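Local coordinates for protein histone-lysine N-methyltransferase, H3 lysine-9 specific SUVH6 (Arabidopsis thaliana, PDB 6A5K) that transfers methyl groups from S-adenosylmethionine to histone H3 and, through its SRA domain, probably recognises DNA methylated at non-CG sites, at residues V171-K177 and Y190-Y196; S110-S114 and V126-T130; S6-V10 and P70-D76. The protein carries 1 engineered substitution. One frame throughout, in Å; residues are numbered along the deposited sequence.

Interaction 1: V171-K177 and Y190-Y196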
ATOM      1  N   VAL A 171      23.857   7.723  -9.435  1.00 15.13           N
ATOM      2  CA  VAL A 171      22.637   8.096 -10.137  1.00 13.88           C
ATOM      3  C   VAL A 171      21.472   7.271  -9.587  1.00 15.13           C
ATOM      4  O   VAL A 171      21.539   6.038  -9.561  1.00 17.70           O
ATOM      5  CB  VAL A 171      22.761   7.864 -11.666  1.00 13.70           C
ATOM      6  CG1 VAL A 171      21.445   8.193 -12.380  1.00 17.70           C
ATOM      7  CG2 VAL A 171      23.915   8.677 -12.250  1.00 15.21           C
ATOM      8  N   ARG A 172      20.408   7.933  -9.141  1.00 13.15           N
ATOM      9  CA  ARG A 172      19.220   7.196  -8.711  1.00 12.36           C
ATOM     10  C   ARG A 172      18.468   6.664  -9.922  1.00 16.41           C
ATOM     11  O   ARG A 172      18.187   7.404 -10.860  1.00 16.72           O
ATOM     12  CB  ARG A 172      18.290   8.073  -7.863  1.00 12.39           C
ATOM     13  CG  ARG A 172      18.822   8.400  -6.482  1.00 15.08           C
ATOM     14  CD  ARG A 172      17.810   9.214  -5.655  1.00 15.34           C
ATOM     15  NE  ARG A 172      17.490  10.491  -6.290  1.00 13.31           N
ATOM     16  CZ  ARG A 172      18.254  11.578  -6.225  1.00 19.38           C
ATOM     17  NH1 ARG A 172      19.401  11.549  -5.561  1.00 16.24           N
ATOM     18  NH2 ARG A 172      17.880  12.693  -6.840  1.00 15.58           N
ATOM     19  N   VAL A 173      18.134   5.378  -9.908  1.00 12.69           N
ATOM     20  CA  VAL A 173      17.343   4.825 -10.990  1.00 11.57           C
ATOM     21  C   VAL A 173      15.909   4.545 -10.537  1.00 15.12           C
ATOM     22  O   VAL A 173      15.677   3.791  -9.589  1.00 13.45           O
ATOM     23  CB  VAL A 173      17.984   3.537 -11.546  1.00 14.30           C
ATOM     24  CG1 VAL A 173      17.007   2.791 -12.454  1.00 12.90           C
ATOM     25  CG2 VAL A 173      19.269   3.877 -12.295  1.00 14.15           C
ATOM     26  N   ILE A 174      14.960   5.204 -11.195  1.00 15.33           N
ATOM     27  CA  ILE A 174      13.539   4.936 -11.001  1.00 11.75           C
ATOM     28  C   ILE A 174      13.066   4.150 -12.219  1.00 16.48           C
ATOM     29  O   ILE A 174      13.116   4.637 -13.354  1.00 16.61           O
ATOM     30  CB  ILE A 174      12.704   6.227 -10.827  1.00 13.20           C
ATOM     31  CG1 ILE A 174      13.119   6.992  -9.561  1.00 15.15           C
ATOM     32  CG2 ILE A 174      11.214   5.915 -10.752  1.00 12.45           C
ATOM     33  CD1 ILE A 174      14.254   7.974  -9.780  1.00 27.73           C
ATOM     34  N   ARG A 175      12.631   2.920 -11.987  1.00 13.42           N
ATOM     35  CA  ARG A 175      12.225   2.048 -13.078  1.00 16.17           C
ATOM     36  C   ARG A 175      10.722   2.115 -13.297  1.00 20.81           C
ATOM     37  O   ARG A 175       9.937   1.929 -12.361  1.00 16.39           O
ATOM     38  CB  ARG A 175      12.660   0.607 -12.792  1.00 16.96           C
ATOM     39  CG  ARG A 175      12.307  -0.405 -13.870  1.00 18.04           C
ATOM     40  CD  ARG A 175      12.886  -1.783 -13.536  1.00 17.15           C
ATOM     41  NE  ARG A 175      12.369  -2.303 -12.271  1.00 22.80           N
ATOM     42  CZ  ARG A 175      11.174  -2.874 -12.131  1.00 26.39           C
ATOM     43  NH1 ARG A 175      10.374  -3.003 -13.181  1.00 27.35           N
ATOM     44  NH2 ARG A 175      10.783  -3.322 -10.943  1.00 23.22           N
ATOM     45  N   GLY A 176      10.321   2.387 -14.534  1.00 18.47           N
ATOM     46  CA  GLY A 176       8.919   2.326 -14.902  1.00 16.16           C
ATOM     47  C   GLY A 176       8.531   0.882 -15.143  1.00 19.02           C
ATOM     48  O   GLY A 176       9.215   0.175 -15.881  1.00 20.94           O
ATOM     49  N   LYS A 177       7.448   0.432 -14.515  1.00 17.11           N
ATOM     50  CA  LYS A 177       7.010  -0.956 -14.678  1.00 21.52           C
ATOM     51  C   LYS A 177       6.472  -1.231 -16.075  1.00 27.70           C
ATOM     52  O   LYS A 177       6.559  -2.358 -16.575  1.00 30.29           O
ATOM     53  CB  LYS A 177       5.937  -1.314 -13.655  1.00 24.97           C
ATOM     54  CG  LYS A 177       6.438  -1.462 -12.237  1.00 29.03           C
ATOM     55  CD  LYS A 177       5.417  -2.234 -11.410  1.00 33.02           C
ATOM     56  CE  LYS A 177       5.570  -1.945  -9.935  1.00 32.51           C
ATOM     57  NZ  LYS A 177       4.324  -2.274  -9.180  1.00 29.08           N
ATOM     58  N   TYR A 190       5.996   3.049 -10.813  1.00 11.63           N
ATOM     59  CA  TYR A 190       7.417   3.356 -10.755  1.00 11.23           C
ATOM     60  C   TYR A 190       8.027   2.750  -9.502  1.00 18.57           C
ATOM     61  O   TYR A 190       7.392   2.724  -8.452  1.00 14.36           O
ATOM     62  CB  TYR A 190       7.645   4.873 -10.769  1.00 11.21           C
ATOM     63  CG  TYR A 190       7.020   5.555 -11.955  1.00 16.89           C
ATOM     64  CD1 TYR A 190       5.732   6.079 -11.884  1.00 17.87           C
ATOM     65  CD2 TYR A 190       7.707   5.654 -13.161  1.00 17.81           C
ATOM     66  CE1 TYR A 190       5.151   6.692 -12.986  1.00 20.19           C
ATOM     67  CE2 TYR A 190       7.134   6.260 -14.257  1.00 17.84           C
ATOM     68  CZ  TYR A 190       5.863   6.780 -14.167  1.00 21.56           C
ATOM     69  OH  TYR A 190       5.305   7.383 -15.270  1.00 29.63           O
ATOM     70  N   VAL A 191       9.263   2.275  -9.620  1.00 10.78           N
ATOM     71  CA  VAL A 191       9.969   1.666  -8.497  1.00 12.24           C
ATOM     72  C   VAL A 191      11.365   2.256  -8.339  1.00 14.03           C
ATOM     73  O   VAL A 191      12.128   2.332  -9.308  1.00 13.94           O
ATOM     74  CB  VAL A 191      10.086   0.132  -8.679  1.00 18.31           C
ATOM     75  CG1 VAL A 191      10.758  -0.509  -7.475  1.00 10.96           C
ATOM     76  CG2 VAL A 191       8.712  -0.481  -8.917  1.00 19.13           C
ATOM     77  N   TYR A 192      11.704   2.677  -7.120  1.00 13.41           N
ATOM     78  CA  TYR A 192      13.066   3.110  -6.819  1.00 13.00           C
ATOM     79  C   TYR A 192      14.007   1.905  -6.686  1.00 14.42           C
ATOM     80  O   TYR A 192      13.909   1.134  -5.726  1.00 13.57           O
ATOM     81  CB  TYR A 192      13.104   3.952  -5.537  1.00 11.85           C
ATOM     82  CG  TYR A 192      14.513   4.372  -5.180  1.00 14.73           C
ATOM     83  CD1 TYR A 192      15.369   4.876  -6.154  1.00 14.88           C
ATOM     84  CD2 TYR A 192      14.997   4.231  -3.889  1.00 15.49           C
ATOM     85  CE1 TYR A 192      16.662   5.242  -5.848  1.00 16.88           C
ATOM     86  CE2 TYR A 192      16.294   4.606  -3.568  1.00 17.39           C
ATOM     87  CZ  TYR A 192      17.116   5.109  -4.552  1.00 15.69           C
ATOM     88  OH  TYR A 192      18.401   5.474  -4.247  1.00 16.71           O
ATOM     89  N   ASP A 193      14.922   1.752  -7.644  1.00 14.73           N
ATOM     90  CA  ASP A 193      15.782   0.570  -7.689  1.00 13.01           C
ATOM     91  C   ASP A 193      17.183   0.821  -7.135  1.00 13.76           C
ATOM     92  O   ASP A 193      18.028  -0.077  -7.126  1.00 18.46           O
ATOM     93  CB  ASP A 193      15.874   0.034  -9.120  1.00 14.16           C
ATOM     94  CG  ASP A 193      14.747  -0.937  -9.451  1.00 18.96           C
ATOM     95  OD1 ASP A 193      14.054  -1.400  -8.513  1.00 17.90           O
ATOM     96  OD2 ASP A 193      14.553  -1.238 -10.647  1.00 20.69           O
ATOM     97  N   GLY A 194      17.420   2.036  -6.652  1.00 15.21           N
ATOM     98  CA  GLY A 194      18.659   2.339  -5.960  1.00 15.36           C
ATOM     99  C   GLY A 194      19.678   3.127  -6.764  1.00 13.70           C
ATOM    100  O   GLY A 194      19.353   3.781  -7.762  1.00 12.84           O
ATOM    101  N   LEU A 195      20.928   3.045  -6.316  1.00 13.62           N
ATOM    102  CA  LEU A 195      22.005   3.852  -6.867  1.00 16.86           C
ATOM    103  C   LEU A 195      22.857   3.078  -7.859  1.00 18.44           C
ATOM    104  O   LEU A 195      23.202   1.918  -7.630  1.00 16.18           O
ATOM    105  CB  LEU A 195      22.890   4.392  -5.743  1.00 20.36           C
ATOM    106  CG  LEU A 195      22.195   5.286  -4.715  1.00 24.72           C
ATOM    107  CD1 LEU A 195      23.198   5.759  -3.673  1.00 26.30           C
ATOM    108  CD2 LEU A 195      21.537   6.465  -5.396  1.00 22.26           C
ATOM    109  N   TYR A 196      23.192   3.740  -8.962  1.00 16.89           N
ATOM    110  CA  TYR A 196      23.972   3.138 -10.033  1.00 14.76           C
ATOM    111  C   TYR A 196      25.143   4.043 -10.405  1.00 20.99           C
ATOM    112  O   TYR A 196      25.130   5.242 -10.113  1.00 18.79           O
ATOM    113  CB  TYR A 196      23.107   2.899 -11.277  1.00 15.13           C
ATOM    114  CG  TYR A 196      22.117   1.755 -11.186  1.00 14.43           C
ATOM    115  CD1 TYR A 196      22.207   0.671 -12.050  1.00 17.50           C
ATOM    116  CD2 TYR A 196      21.080   1.769 -10.252  1.00 17.35           C
ATOM    117  CE1 TYR A 196      21.303  -0.379 -11.986  1.00 21.35           C
ATOM    118  CE2 TYR A 196      20.171   0.726 -10.179  1.00 15.94           C
ATOM    119  CZ  TYR A 196      20.284  -0.342 -11.047  1.00 20.40           C
ATOM    120  OH  TYR A 196      19.384  -1.384 -10.979  1.00 21.07           O
TER
HETATM  121  O   HOH W   1      12.574  -3.553  -8.727  1.00 15.92           O
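The antiparallel pairing of strand 171-176 with the start of strand 190-205, in the sheet of the SRA domain, is interrupted by a beta bulge, in which Asp-193 and Gly-194 together face the single residue Val-173. The nitrogen of Val-173 donates to Gly-194 O (2.9 Å), while its carbonyl accepts from the nitrogen of Asp-193; ordinary pairing resumes at Arg-172 with Leu-195 and at Ile-174 with Tyr-192. The extra residue turns the Asp-193 side chain toward the neighbouring strand. There OD2 receives the NE-H of Arg-175 at 2.9 Å through its syn lone pair, in a salt bridge whose guanidinium and carboxylate planes are 23° apart. The arginine chain runs out with CG anti to the backbone N and then bends at chi3 (60°), which turns NE to meet OD2 edge-on, near the plane of both groups. A water completes the link, accepting from Arg-175 NH2 and donating to Asp-193 OD1 (2.6 Å).

On the same face, Val-173 CG2 lies over the Tyr-196 ring, 3.9 Å from its centroid, as a CH-pi contact. On the opposite face, Arg-172 lies alongside Leu-195, CG meeting CD2 at 3.5 Å, and Arg-172 CG also approaches Tyr-192 OH at 3.7 Å. The guanidinium of Arg-172 is spent elsewhere, on the carbonyls of Ile-65, Gly-67 and Ile-89. Farther along, Ile-174 CG2 packs on Tyr-190 CB. Helix 227-234 covers the Arg-175 face through Trp-228, whereas Leu-84 of helix 81-87 meets Ile-174. The whole is a bulged antiparallel strand pair within the strongly curved sheet typical of SRA domains.

Interaction 2: S110-S114 and V126-T130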
ATOM      1  N   SER A 110      19.330  11.673 -11.244  1.00 15.87           N
ATOM      2  CA  SER A 110      18.351  10.586 -11.297  1.00 15.06           C
ATOM      3  C   SER A 110      17.818  10.370 -12.698  1.00 15.17           C
ATOM      4  O   SER A 110      17.773  11.298 -13.489  1.00 15.76           O
ATOM      5  CB  SER A 110      17.187  10.864 -10.341  1.00 21.36           C
ATOM      6  OG  SER A 110      16.504  12.042 -10.726  1.00 22.06           O
ATOM      7  N   ILE A 111      17.434   9.137 -13.012  1.00 14.74           N
ATOM      8  CA  ILE A 111      16.788   8.858 -14.285  1.00 14.93           C
ATOM      9  C   ILE A 111      15.539   8.010 -14.086  1.00 14.40           C
ATOM     10  O   ILE A 111      15.476   7.178 -13.180  1.00 13.89           O
ATOM     11  CB  ILE A 111      17.732   8.132 -15.283  1.00 15.34           C
ATOM     12  CG1 ILE A 111      18.168   6.770 -14.737  1.00 19.61           C
ATOM     13  CG2 ILE A 111      18.939   9.006 -15.614  1.00 16.02           C
ATOM     14  CD1 ILE A 111      19.096   5.990 -15.682  1.00 19.71           C
ATOM     15  N   VAL A 112      14.544   8.232 -14.937  1.00 16.62           N
ATOM     16  CA  VAL A 112      13.388   7.348 -14.975  1.00 14.78           C
ATOM     17  C   VAL A 112      13.527   6.444 -16.193  1.00 17.00           C
ATOM     18  O   VAL A 112      13.530   6.922 -17.325  1.00 18.60           O
ATOM     19  CB  VAL A 112      12.061   8.119 -15.039  1.00 17.35           C
ATOM     20  CG1 VAL A 112      10.884   7.137 -15.058  1.00 20.57           C
ATOM     21  CG2 VAL A 112      11.943   9.067 -13.865  1.00 14.61           C
ATOM     22  N   ALA A 113      13.652   5.143 -15.953  1.00 14.63           N
ATOM     23  CA  ALA A 113      13.991   4.202 -17.015  1.00 21.27           C
ATOM     24  C   ALA A 113      12.854   3.240 -17.321  1.00 28.74           C
ATOM     25  O   ALA A 113      12.198   2.733 -16.418  1.00 28.39           O
ATOM     26  CB  ALA A 113      15.242   3.427 -16.643  1.00 24.62           C
ATOM     27  N   SER A 114      12.632   2.992 -18.605  1.00 36.66           N
ATOM     28  CA  SER A 114      11.596   2.063 -19.041  1.00 44.56           C
ATOM     29  C   SER A 114      12.167   0.662 -19.239  1.00 46.10           C
ATOM     30  O   SER A 114      12.522  -0.018 -18.271  1.00 44.20           O
ATOM     31  CB  SER A 114      10.947   2.552 -20.332  1.00 48.91           C
ATOM     32  OG  SER A 114      10.252   1.505 -20.976  1.00 54.63           O
ATOM     33  N   VAL A 126      23.103  -4.694 -14.179  1.00 21.74           N
ATOM     34  CA  VAL A 126      23.390  -3.895 -15.371  1.00 25.26           C
ATOM     35  C   VAL A 126      22.109  -3.396 -16.052  1.00 30.77           C
ATOM     36  O   VAL A 126      21.124  -4.121 -16.173  1.00 31.15           O
ATOM     37  CB  VAL A 126      24.232  -4.699 -16.387  1.00 26.86           C
ATOM     38  CG1 VAL A 126      24.548  -3.861 -17.617  1.00 31.28           C
ATOM     39  CG2 VAL A 126      25.518  -5.183 -15.737  1.00 27.68           C
ATOM     40  N   LEU A 127      22.138  -2.146 -16.496  1.00 26.79           N
ATOM     41  CA  LEU A 127      20.982  -1.497 -17.097  1.00 25.07           C
ATOM     42  C   LEU A 127      21.432  -0.692 -18.316  1.00 26.17           C
ATOM     43  O   LEU A 127      22.424   0.021 -18.245  1.00 24.08           O
ATOM     44  CB  LEU A 127      20.301  -0.600 -16.053  1.00 29.11           C
ATOM     45  CG  LEU A 127      19.126   0.321 -16.377  1.00 37.32           C
ATOM     46  CD1 LEU A 127      18.266   0.481 -15.135  1.00 44.16           C
ATOM     47  CD2 LEU A 127      19.596   1.677 -16.864  1.00 42.55           C
ATOM     48  N   THR A 128      20.729  -0.817 -19.436  1.00 19.94           N
ATOM     49  CA  THR A 128      20.996   0.055 -20.579  1.00 24.26           C
ATOM     50  C   THR A 128      19.866   1.063 -20.721  1.00 23.35           C
ATOM     51  O   THR A 128      18.694   0.702 -20.722  1.00 25.98           O
ATOM     52  CB  THR A 128      21.152  -0.725 -21.900  1.00 30.26           C
ATOM     53  OG1 THR A 128      19.872  -1.206 -22.319  1.00 45.07           O
ATOM     54  CG2 THR A 128      22.112  -1.889 -21.740  1.00 20.31           C
ATOM     55  N   TYR A 129      20.233   2.332 -20.843  1.00 23.61           N
ATOM     56  CA  TYR A 129      19.273   3.422 -20.811  1.00 21.15           C
ATOM     57  C   TYR A 129      19.374   4.267 -22.077  1.00 23.43           C
ATOM     58  O   TYR A 129      20.470   4.622 -22.497  1.00 19.89           O
ATOM     59  CB  TYR A 129      19.509   4.288 -19.575  1.00 17.21           C
ATOM     60  CG  TYR A 129      18.629   5.505 -19.515  1.00 24.66           C
ATOM     61  CD1 TYR A 129      17.297   5.404 -19.118  1.00 23.36           C
ATOM     62  CD2 TYR A 129      19.120   6.756 -19.854  1.00 22.96           C
ATOM     63  CE1 TYR A 129      16.484   6.522 -19.063  1.00 23.64           C
ATOM     64  CE2 TYR A 129      18.315   7.874 -19.803  1.00 29.01           C
ATOM     65  CZ  TYR A 129      17.000   7.754 -19.407  1.00 29.25           C
ATOM     66  OH  TYR A 129      16.204   8.875 -19.363  1.00 30.76           O
ATOM     67  N   THR A 130      18.237   4.593 -22.683  1.00 22.58           N
ATOM     68  CA  THR A 130      18.247   5.376 -23.916  1.00 24.04           C
ATOM     69  C   THR A 130      18.043   6.867 -23.634  1.00 28.15           C
ATOM     70  O   THR A 130      17.150   7.255 -22.883  1.00 22.35           O
ATOM     71  CB  THR A 130      17.180   4.879 -24.894  1.00 27.87           C
ATOM     72  OG1 THR A 130      17.349   3.472 -25.091  1.00 25.94           O
ATOM     73  CG2 THR A 130      17.306   5.595 -26.236  1.00 29.11           C
TER
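Tyr-129 and Ile-111 meet ring to methyl: CD1 of the isoleucine stands over one face of the phenol ring, 4.0 Å from the centroid and 18° off the normal, a CH-pi contact set toward the CG-CD1 side of the ring. The two side chains run past one another, pointing opposite ways. Ile-111 achieves this by placing CG1 between its backbone N and carbonyl carbon (chi1 62°), usually a crowded position, and by then extending chi2 fully so that CD1 reaches forward. The ring is sent out from its own strand with CG anti to the backbone N. Ala-113, the third main participant, sets its CB 3.8 Å from Tyr-129 CD1. At the ring edge, the carbonyl oxygen of Val-112 comes within 3.5 Å of Tyr-129 CE1.

The two strands are no sheet neighbours here: their axes run at 90° and come no nearer than 8.3 Å, so side chains fill the interval. This is orthogonal packing inside the curled sheet of the SRA domain, where strand 105-113 is paired with 97-102 and 171-176, and strand 126-130 with 211-219. Putting an alanine in place of Tyr-129 removes the ring, and is likely to leave Ile-111 CD1 without its aromatic surface and open a gap beside Ala-113. Leu-127 adds a looser touch, its CD1 lying 4.5 Å from Ala-113 CB. Around these residues the same apolar cluster continues: Leu-217 and Val-173 touch both Ile-111 and Leu-127, and Ile-97 packs against both Ile-111 and Tyr-129.

Interaction 3: S6-V10 and P70-D76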
ATOM      1  N   SER A   6      12.410  10.862   9.143  1.00 25.96           N
ATOM      2  CA  SER A   6      12.396  11.064   7.692  1.00 24.27           C
ATOM      3  C   SER A   6      11.530  10.043   6.973  1.00 13.39           C
ATOM      4  O   SER A   6      10.755  10.402   6.092  1.00 15.38           O
ATOM      5  CB  SER A   6      13.813  11.001   7.119  1.00 27.90           C
ATOM      6  OG  SER A   6      14.511  12.209   7.349  1.00 34.22           O
ATOM      7  N   ARG A   7      11.677   8.769   7.335  1.00 15.12           N
ATOM      8  CA  ARG A   7      10.876   7.709   6.725  1.00 14.43           C
ATOM      9  C   ARG A   7       9.381   7.954   6.925  1.00 15.20           C
ATOM     10  O   ARG A   7       8.586   7.868   5.980  1.00 16.52           O
ATOM     11  CB  ARG A   7      11.255   6.342   7.302  1.00 16.65           C
ATOM     12  CG  ARG A   7      10.480   5.185   6.692  1.00 14.96           C
ATOM     13  CD  ARG A   7      10.677   5.142   5.184  1.00 14.03           C
ATOM     14  NE  ARG A   7      10.180   3.908   4.577  1.00 16.80           N
ATOM     15  CZ  ARG A   7      10.049   3.728   3.262  1.00 18.52           C
ATOM     16  NH1 ARG A   7      10.359   4.709   2.425  1.00 14.64           N
ATOM     17  NH2 ARG A   7       9.602   2.571   2.781  1.00 16.76           N
ATOM     18  N   ASN A   8       8.999   8.247   8.163  1.00 15.13           N
ATOM     19  CA  ASN A   8       7.599   8.544   8.443  1.00 17.61           C
ATOM     20  C   ASN A   8       7.125   9.787   7.685  1.00 12.97           C
ATOM     21  O   ASN A   8       6.023   9.800   7.149  1.00 13.45           O
ATOM     22  CB  ASN A   8       7.373   8.718   9.943  1.00 21.48           C
ATOM     23  CG  ASN A   8       7.002   7.414  10.631  1.00 27.63           C
ATOM     24  OD1 ASN A   8       7.174   6.317  10.078  1.00 19.62           O
ATOM     25  ND2 ASN A   8       6.496   7.527  11.851  1.00 29.93           N
ATOM     26  N   LYS A   9       7.962  10.822   7.629  1.00 13.50           N
ATOM     27  CA  LYS A   9       7.625  12.039   6.883  1.00 16.65           C
ATOM     28  C   LYS A   9       7.347  11.733   5.406  1.00 14.27           C
ATOM     29  O   LYS A   9       6.365  12.214   4.834  1.00 12.49           O
ATOM     30  CB  LYS A   9       8.748  13.076   6.991  1.00 23.44           C
ATOM     31  CG  LYS A   9       8.915  13.702   8.362  1.00 35.88           C
ATOM     32  CD  LYS A   9      10.046  14.729   8.361  1.00 45.85           C
ATOM     33  CE  LYS A   9      10.434  15.141   9.777  1.00 53.47           C
ATOM     34  NZ  LYS A   9       9.966  16.515  10.131  1.00 57.92           N
ATOM     35  N   VAL A  10       8.212  10.930   4.794  1.00 14.00           N
ATOM     36  CA  VAL A  10       8.036  10.550   3.397  1.00 12.64           C
ATOM     37  C   VAL A  10       6.728   9.773   3.194  1.00 11.50           C
ATOM     38  O   VAL A  10       5.907  10.110   2.315  1.00 10.01           O
ATOM     39  CB  VAL A  10       9.225   9.710   2.902  1.00 14.43           C
ATOM     40  CG1 VAL A  10       8.916   9.059   1.547  1.00 17.21           C
ATOM     41  CG2 VAL A  10      10.489  10.578   2.815  1.00 11.70           C
ATOM     42  N   PRO A  70      17.027  10.956   2.047  1.00 22.87           N
ATOM     43  CA  PRO A  70      16.591  10.527   3.383  1.00 23.43           C
ATOM     44  C   PRO A  70      15.129  10.071   3.406  1.00 18.48           C
ATOM     45  O   PRO A  70      14.247  10.767   2.901  1.00 16.89           O
ATOM     46  CB  PRO A  70      16.790  11.785   4.238  1.00 29.05           C
ATOM     47  CG  PRO A  70      17.864  12.550   3.519  1.00 30.45           C
ATOM     48  CD  PRO A  70      17.603  12.313   2.063  1.00 23.72           C
ATOM     49  N   GLY A  71      14.880   8.890   3.958  1.00 16.40           N
ATOM     50  CA  GLY A  71      13.518   8.404   4.093  1.00 17.21           C
ATOM     51  C   GLY A  71      12.961   7.717   2.856  1.00 15.04           C
ATOM     52  O   GLY A  71      11.822   7.255   2.862  1.00 18.69           O
ATOM     53  N   VAL A  72      13.757   7.654   1.792  1.00 13.42           N
ATOM     54  CA  VAL A  72      13.365   6.934   0.587  1.00 14.37           C
ATOM     55  C   VAL A  72      14.185   5.653   0.474  1.00 18.62           C
ATOM     56  O   VAL A  72      15.415   5.687   0.527  1.00 19.02           O
ATOM     57  CB  VAL A  72      13.549   7.789  -0.687  1.00 17.08           C
ATOM     58  CG1 VAL A  72      13.195   6.974  -1.923  1.00 16.70           C
ATOM     59  CG2 VAL A  72      12.690   9.042  -0.615  1.00 17.65           C
ATOM     60  N   GLU A  73      13.507   4.524   0.313  1.00 14.97           N
ATOM     61  CA  GLU A  73      14.183   3.233   0.388  1.00 13.84           C
ATOM     62  C   GLU A  73      14.053   2.429  -0.897  1.00 14.76           C
ATOM     63  O   GLU A  73      13.027   2.493  -1.575  1.00 14.12           O
ATOM     64  CB  GLU A  73      13.634   2.432   1.578  1.00 16.77           C
ATOM     65  CG  GLU A  73      13.837   3.142   2.916  1.00 29.19           C
ATOM     66  CD  GLU A  73      13.368   2.326   4.104  1.00 48.18           C
ATOM     67  OE1 GLU A  73      12.794   1.238   3.891  1.00 61.15           O
ATOM     68  OE2 GLU A  73      13.575   2.776   5.255  1.00 55.14           O
ATOM     69  N   VAL A  74      15.104   1.677  -1.219  1.00 12.64           N
ATOM     70  CA  VAL A  74      15.093   0.760  -2.351  1.00 15.10           C
ATOM     71  C   VAL A  74      13.831  -0.105  -2.318  1.00 14.80           C
ATOM     72  O   VAL A  74      13.487  -0.668  -1.281  1.00 12.68           O
ATOM     73  CB  VAL A  74      16.350  -0.134  -2.353  1.00 16.23           C
ATOM     74  CG1 VAL A  74      16.208  -1.285  -3.342  1.00 14.64           C
ATOM     75  CG2 VAL A  74      17.593   0.702  -2.669  1.00 23.32           C
ATOM     76  N   GLY A  75      13.129  -0.176  -3.444  1.00 12.28           N
ATOM     77  CA  GLY A  75      11.903  -0.949  -3.527  1.00 13.99           C
ATOM     78  C   GLY A  75      10.635  -0.115  -3.420  1.00 15.01           C
ATOM     79  O   GLY A  75       9.556  -0.593  -3.789  1.00 13.47           O
ATOM     80  N   ASP A  76      10.758   1.123  -2.934  1.00 11.47           N
ATOM     81  CA  ASP A  76       9.596   2.006  -2.788  1.00 14.01           C
ATOM     82  C   ASP A  76       8.889   2.193  -4.128  1.00 15.39           C
ATOM     83  O   ASP A  76       9.534   2.265  -5.177  1.00 12.20           O
ATOM     84  CB  ASP A  76       9.994   3.378  -2.234  1.00 14.57           C
ATOM     85  CG  ASP A  76      10.212   3.374  -0.724  1.00 19.55           C
ATOM     86  OD1 ASP A  76       9.924   2.350  -0.061  1.00 20.65           O
ATOM     87  OD2 ASP A  76      10.672   4.412  -0.196  1.00 15.95           O
TER
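Arg-7 of the N-terminal helix grips Asp-76 end-on, NH1 to OD2 at 2.7 Å and NH2 to OD1 at 2.9 Å, with guanidinium and carboxylate only 5° from coplanar. Its NH1 also donates to the carbonyl of Gly-71 (3.0 Å), likewise in the guanidinium plane. Over one face of the same group lies the Glu-73 carboxylate, stacked with CD 3.6 Å from NE; its charges attract, but the salt bridge from NH2 to OE1 is long and no N-H points at it. The three residues form a salt-bridge network that joins the helix to the loop before strand 77-78 of the SRA domain. The arginine reaches these partners by leaving the helix with CG anti to the backbone N and bending once at chi2 (58°).

In the next shell, the acid is itself fixed. Glu-73 to Asp-76 is a type II beta turn, and Glu-73 N donates to Asp-76 OD2 at 2.9 Å from above the carboxylate plane. Gly-71, without a side chain, lets the loop press against the helix, its CA 3.8 Å from that of Arg-7, while Val-10 CB rests on Gly-71 O at 3.6 Å. Ser-6 and Pro-70 border the site. Farther out, Gly-75 and Asp-76 are bonded to the backbone of Tyr-192. One cation thus serves two acids and a carbonyl, which would probably favour ionised carboxylates and tie the helix to the loop.

How the interactions relate
From the N terminus, interaction 3 comes first, joining residues 6-10 to 70-76 and closing a long loop that includes the rest of helix 5-29 and helix 44-54. Interaction 2 then closes a short excursion between 114 and 126, and interaction 1 another between 177 and 190. The three stand in series; none nests or crosses. Space reconnects them: Ala-113 of interaction 2 bonds through its backbone to Ile-174 and Gly-176 of interaction 1, making those strands parallel neighbours, while Tyr-192 of interaction 1 meets Gly-75 and Asp-76 of interaction 3. Interactions 2 and 3 do not touch, so the strand pair of interaction 1 reaches the N-terminal helix through loop 70-76.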